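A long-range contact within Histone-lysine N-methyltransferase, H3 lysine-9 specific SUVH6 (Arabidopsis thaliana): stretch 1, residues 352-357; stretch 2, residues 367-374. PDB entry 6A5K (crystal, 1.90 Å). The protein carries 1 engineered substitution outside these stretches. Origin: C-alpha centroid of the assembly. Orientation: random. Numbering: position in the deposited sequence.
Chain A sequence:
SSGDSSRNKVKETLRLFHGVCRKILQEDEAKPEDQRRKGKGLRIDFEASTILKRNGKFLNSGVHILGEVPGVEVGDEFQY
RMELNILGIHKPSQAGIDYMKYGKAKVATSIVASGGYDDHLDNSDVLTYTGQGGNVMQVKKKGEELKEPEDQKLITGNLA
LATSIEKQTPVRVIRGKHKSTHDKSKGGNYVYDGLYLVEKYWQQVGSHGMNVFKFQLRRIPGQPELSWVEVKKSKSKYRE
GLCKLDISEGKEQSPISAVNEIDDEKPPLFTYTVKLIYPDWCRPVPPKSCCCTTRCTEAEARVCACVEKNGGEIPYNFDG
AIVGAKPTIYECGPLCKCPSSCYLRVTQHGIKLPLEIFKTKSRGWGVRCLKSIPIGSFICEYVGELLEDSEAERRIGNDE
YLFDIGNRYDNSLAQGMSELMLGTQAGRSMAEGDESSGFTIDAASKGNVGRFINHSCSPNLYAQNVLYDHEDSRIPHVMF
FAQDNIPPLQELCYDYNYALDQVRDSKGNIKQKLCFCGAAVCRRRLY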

# COMPACT_ATOMS: atom_id res chain seq x y z
N LYS A 352 0.67 -5.32 -13.11
CA LYS A 352 1.34 -6.53 -12.65
C LYS A 352 0.54 -7.21 -11.53
O LYS A 352 0.71 -8.40 -11.27
CB LYS A 352 2.76 -6.22 -12.16
CG LYS A 352 3.72 -5.74 -13.24
CD LYS A 352 3.79 -6.74 -14.38
CE LYS A 352 4.57 -6.17 -15.56
NZ LYS A 352 4.64 -7.14 -16.69
N LEU A 353 -0.31 -6.45 -10.86
CA LEU A 353 -1.08 -6.96 -9.73
C LEU A 353 -2.40 -7.60 -10.16
O LEU A 353 -3.00 -7.19 -11.15
CB LEU A 353 -1.36 -5.82 -8.74
CG LEU A 353 -0.14 -5.18 -8.11
CD1 LEU A 353 -0.53 -3.86 -7.41
CD2 LEU A 353 0.48 -6.15 -7.14
N PRO A 354 -2.87 -8.60 -9.39
CA PRO A 354 -4.17 -9.22 -9.67
C PRO A 354 -5.34 -8.37 -9.17
O PRO A 354 -5.71 -8.44 -8.00
CB PRO A 354 -4.08 -10.55 -8.92
CG PRO A 354 -3.16 -10.28 -7.78
CD PRO A 354 -2.16 -9.25 -8.28
N LEU A 355 -5.90 -7.56 -10.06
CA LEU A 355 -7.01 -6.68 -9.69
C LEU A 355 -8.36 -7.32 -9.96
O LEU A 355 -8.49 -8.21 -10.81
CB LEU A 355 -6.92 -5.35 -10.44
CG LEU A 355 -5.60 -4.58 -10.31
CD1 LEU A 355 -5.66 -3.29 -11.11
CD2 LEU A 355 -5.28 -4.30 -8.85
N GLU A 356 -9.36 -6.87 -9.21
CA GLU A 356 -10.75 -7.23 -9.49
C GLU A 356 -11.66 -6.08 -9.10
O GLU A 356 -11.30 -5.26 -8.25
CB GLU A 356 -11.14 -8.52 -8.75
CG GLU A 356 -11.52 -8.34 -7.30
CD GLU A 356 -11.90 -9.65 -6.62
OE1 GLU A 356 -11.80 -10.72 -7.28
OE2 GLU A 356 -12.31 -9.62 -5.44
N ILE A 357 -12.82 -5.98 -9.75
CA ILE A 357 -13.82 -5.02 -9.29
C ILE A 357 -14.88 -5.75 -8.47
O ILE A 357 -15.11 -6.96 -8.64
CB ILE A 357 -14.50 -4.25 -10.46
CG1 ILE A 357 -15.37 -5.17 -11.32
CG2 ILE A 357 -13.45 -3.52 -11.29
CD1 ILE A 357 -16.24 -4.41 -12.31
N VAL A 367 -12.61 -1.08 -6.69
CA VAL A 367 -11.48 -1.90 -7.11
C VAL A 367 -10.70 -2.42 -5.91
O VAL A 367 -10.46 -1.68 -4.96
CB VAL A 367 -10.50 -1.10 -8.02
CG1 VAL A 367 -9.29 -1.95 -8.40
CG2 VAL A 367 -11.21 -0.58 -9.28
N ARG A 368 -10.33 -3.70 -5.94
CA ARG A 368 -9.42 -4.23 -4.93
C ARG A 368 -8.43 -5.21 -5.56
O ARG A 368 -8.56 -5.57 -6.74
CB ARG A 368 -10.19 -4.93 -3.79
CG ARG A 368 -10.98 -6.16 -4.24
CD ARG A 368 -11.90 -6.68 -3.13
NE ARG A 368 -12.77 -7.76 -3.60
CZ ARG A 368 -13.89 -8.13 -2.99
NH1 ARG A 368 -14.28 -7.51 -1.88
NH2 ARG A 368 -14.62 -9.12 -3.48
N CYS A 369 -7.45 -5.63 -4.78
CA CYS A 369 -6.42 -6.55 -5.25
C CYS A 369 -6.47 -7.87 -4.48
O CYS A 369 -6.72 -7.87 -3.27
CB CYS A 369 -5.04 -5.91 -5.11
SG CYS A 369 -3.68 -6.92 -5.73
N LEU A 370 -6.25 -8.98 -5.17
CA LEU A 370 -6.33 -10.30 -4.53
C LEU A 370 -5.15 -10.57 -3.60
O LEU A 370 -5.20 -11.47 -2.77
CB LEU A 370 -6.42 -11.41 -5.58
CG LEU A 370 -7.75 -11.54 -6.34
CD1 LEU A 370 -7.70 -12.73 -7.29
CD2 LEU A 370 -8.91 -11.68 -5.37
N LYS A 371 -4.07 -9.81 -3.74
CA LYS A 371 -2.98 -9.93 -2.78
C LYS A 371 -2.58 -8.59 -2.18
O LYS A 371 -3.09 -7.54 -2.59
CB LYS A 371 -1.76 -10.60 -3.42
CG LYS A 371 -1.02 -9.74 -4.41
CD LYS A 371 -0.03 -10.57 -5.23
CE LYS A 371 -0.59 -11.95 -5.55
NZ LYS A 371 0.37 -12.79 -6.33
N SER A 372 -1.69 -8.62 -1.20
CA SER A 372 -1.23 -7.40 -0.57
C SER A 372 -0.39 -6.59 -1.55
O SER A 372 0.21 -7.14 -2.47
CB SER A 372 -0.44 -7.71 0.71
OG SER A 372 0.74 -8.45 0.43
N ILE A 373 -0.38 -5.28 -1.36
CA ILE A 373 0.35 -4.39 -2.25
C ILE A 373 1.43 -3.63 -1.49
O ILE A 373 1.13 -2.87 -0.57
CB ILE A 373 -0.60 -3.39 -2.93
CG1 ILE A 373 -1.63 -4.12 -3.80
CG2 ILE A 373 0.19 -2.39 -3.78
CD1 ILE A 373 -2.76 -3.23 -4.28
N PRO A 374 2.71 -3.85 -1.87
CA PRO A 374 3.81 -3.14 -1.21
C PRO A 374 3.72 -1.63 -1.44
O PRO A 374 3.36 -1.20 -2.54
CB PRO A 374 5.07 -3.72 -1.88
CG PRO A 374 4.63 -5.04 -2.45
CD PRO A 374 3.19 -4.83 -2.86

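Residues 355-357 and 367-369 run side by side as antiparallel strands, their N-to-C directions 146° apart, and the backbone supplies most of the hydrogen bonds. Glu 356 and Arg 368 form the hydrogen-bonded pair: Glu 356 N donates to Arg 368 O (2.9 Å) and Arg 368 N to Glu 356 O (3.0 Å), so both residues have amide and carbonyl satisfied across the ladder. One step beyond the strands, Leu 370 N donates to Pro 354 O (2.9 Å, nearly linear); proline, lacking an amide hydrogen, takes part here through its carbonyl. CA-H...O contacts supplement these bonds, as from Leu 355 CA to Arg 368 O (3.5 Å). The same central pair is joined through its side chains by a salt bridge: Arg 368 NE donates to Glu 356 OE2 at 2.7 Å, near the guanidinium plane, and Arg 368 NH2 adds a weak bond to Glu 356 OE2 at 3.1 Å. Both Glu 356 carboxylate oxygens also have partners elsewhere in the structure. On the other face, Leu 355 CD2 meets Cys 369 CB (4.1 Å) and Ile 357 CG2 meets Val 367 CG2 (4.2 Å). Leu 353 extends the apolar contact, its CD1 lying 3.8 Å from Ile 373 CG1. Within its own stretch, Cys 369 SG accepts from Lys 371 N (3.5 Å).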